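Local structure of rubber oxygenase (Streptomyces sp., 5O1L) at residues A[233-238]-A[277-282]. The protein cleaves poly(cis-1,4-isoprene) of natural and synthetic rubber oxidatively, using a non-covalently bound heme b to add dioxygen to the double bonds. Residues are numbered along the deposited sequence; the frame is centred on the assembly and turned at random.
Sequences SLATFV and ATWDAA
Trp279 and Ala282, one turn apart at the start of helix 279-289, pack on Ala235 and Thr236 of helix 224-244, a buried helix-helix contact in the all-helical catalytic domain of this Lcp-family oxygenase. CA of Thr236 meets the edge of the indole, close to the ring plane, 3.8 Å from CZ3 of Trp279. CH2 of the same ring is 3.8 Å from O of Ala235. With its CG anti to the carbonyl carbon (chi1 -80°), the indole brings its six-membered ring up against helix 224-244. Thr236 spreads its two branches over Ala282, CG2 lying 3.9 Å from the carbonyl O and OG1 4.0 Å from the CB of that alanine. The hydroxyl is hydrogen-bonded to ND1 of His232, one turn earlier. Were Thr236 an alanine, ND1 of His232 would probably lose this partner and a gap would be likely to open beside Ala282. Further out, Trp279 NE1 is hydrogen-bonded to Ala254 O, which fixes the indole against helix 251-267, while Leu258 and Met239 also touch its side chain. Thr278 N-caps helix 279-289, its OG1 accepting from Ala281 N at 3.1 Å with an N-H...O angle of 161°.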
loop_
_atom_site.group_PDB
_atom_site.type_symbol
_atom_site.label_atom_id
_atom_site.label_comp_id
_atom_site.label_asym_id
_atom_site.label_seq_id
_atom_site.Cartn_x
_atom_site.Cartn_y
_atom_site.Cartn_z
ATOM N N SER A 233 7.241 -0.728 -0.891
ATOM C CA SER A 233 6.813 0.111 -2.042
ATOM C C SER A 233 5.920 1.246 -1.594
ATOM O O SER A 233 5.770 2.189 -2.372
ATOM C CB SER A 233 6.126 -0.721 -3.099
ATOM O OG SER A 233 4.782 -0.974 -2.821
ATOM N N LEU A 234 5.447 1.194 -0.375
ATOM C CA LEU A 234 4.593 2.181 0.252
ATOM C C LEU A 234 5.359 2.946 1.270
ATOM O O LEU A 234 5.961 3.962 0.914
ATOM C CB LEU A 234 3.360 1.471 0.884
ATOM C CG LEU A 234 2.411 0.932 -0.176
ATOM C CD1 LEU A 234 1.496 -0.157 0.388
ATOM C CD2 LEU A 234 1.570 2.077 -0.718
ATOM N N ALA A 235 5.460 2.510 2.500
ATOM C CA ALA A 235 6.115 3.259 3.592
ATOM C C ALA A 235 7.548 3.713 3.274
ATOM O O ALA A 235 7.876 4.874 3.362
ATOM C CB ALA A 235 6.118 2.439 4.833
ATOM N N THR A 236 8.398 2.741 2.949
ATOM C CA THR A 236 9.810 3.096 2.846
ATOM C C THR A 236 10.022 4.010 1.642
ATOM O O THR A 236 10.863 4.935 1.701
ATOM C CB THR A 236 10.637 1.801 2.639
ATOM O OG1 THR A 236 10.180 0.916 3.705
ATOM C CG2 THR A 236 12.057 2.036 2.863
ATOM N N PHE A 237 9.343 3.721 0.540
ATOM C CA PHE A 237 9.438 4.568 -0.650
ATOM C C PHE A 237 8.948 5.975 -0.407
ATOM O O PHE A 237 9.635 6.959 -0.742
ATOM C CB PHE A 237 8.565 3.925 -1.777
ATOM C CG PHE A 237 8.356 4.824 -2.979
ATOM C CD1 PHE A 237 9.340 5.038 -3.826
ATOM C CD2 PHE A 237 7.120 5.391 -3.174
ATOM C CE1 PHE A 237 9.106 5.864 -5.009
ATOM C CE2 PHE A 237 6.871 6.212 -4.266
ATOM C CZ PHE A 237 7.875 6.411 -5.160
ATOM N N VAL A 238 7.794 6.141 0.202
ATOM C CA VAL A 238 7.256 7.481 0.414
ATOM C C VAL A 238 8.144 8.277 1.281
ATOM O O VAL A 238 8.376 9.477 0.992
ATOM C CB VAL A 238 5.815 7.402 0.961
ATOM C CG1 VAL A 238 5.292 8.744 1.433
ATOM C CG2 VAL A 238 4.950 6.871 -0.076
ATOM N N ALA A 277 11.937 -2.848 12.752
ATOM C CA ALA A 277 11.778 -2.052 13.970
ATOM C C ALA A 277 12.160 -0.571 13.847
ATOM O O ALA A 277 11.655 0.255 14.593
ATOM C CB ALA A 277 12.604 -2.615 15.163
ATOM N N THR A 278 12.993 -0.278 12.854
ATOM C CA THR A 278 13.576 1.025 12.645
ATOM C C THR A 278 13.659 1.384 11.185
ATOM O O THR A 278 13.597 0.512 10.332
ATOM C CB THR A 278 15.041 1.047 13.209
ATOM O OG1 THR A 278 15.853 0.133 12.458
ATOM C CG2 THR A 278 15.072 0.745 14.669
ATOM N N TRP A 279 13.787 2.714 10.897
ATOM C CA TRP A 279 14.055 3.121 9.557
ATOM C C TRP A 279 15.326 2.553 8.962
ATOM O O TRP A 279 15.335 2.206 7.823
ATOM C CB TRP A 279 14.081 4.611 9.381
ATOM C CG TRP A 279 12.736 5.225 9.280
ATOM C CD1 TRP A 279 12.168 6.103 10.148
ATOM C CD2 TRP A 279 11.747 4.898 8.304
ATOM N NE1 TRP A 279 10.931 6.431 9.686
ATOM C CE2 TRP A 279 10.621 5.692 8.575
ATOM C CE3 TRP A 279 11.702 4.038 7.217
ATOM C CZ2 TRP A 279 9.457 5.588 7.827
ATOM C CZ3 TRP A 279 10.530 3.948 6.504
ATOM C CH2 TRP A 279 9.437 4.728 6.824
ATOM N N ASP A 280 16.367 2.475 9.772
ATOM C CA ASP A 280 17.596 1.869 9.254
ATOM C C ASP A 280 17.366 0.449 8.759
ATOM O O ASP A 280 17.794 0.097 7.640
ATOM C CB ASP A 280 18.697 1.892 10.311
ATOM C CG ASP A 280 19.294 3.264 10.527
ATOM O OD1 ASP A 280 19.142 4.133 9.666
ATOM O OD2 ASP A 280 19.973 3.397 11.615
ATOM N N ALA A 281 16.636 -0.346 9.510
ATOM C CA ALA A 281 16.327 -1.680 9.109
ATOM C C ALA A 281 15.473 -1.711 7.850
ATOM O O ALA A 281 15.684 -2.490 6.921
ATOM C CB ALA A 281 15.714 -2.477 10.231
ATOM N N ALA A 282 14.446 -0.839 7.833
ATOM C CA ALA A 282 13.552 -0.849 6.683
ATOM C C ALA A 282 14.259 -0.430 5.393
ATOM O O ALA A 282 14.021 -1.024 4.358
ATOM C CB ALA A 282 12.410 0.110 6.920
#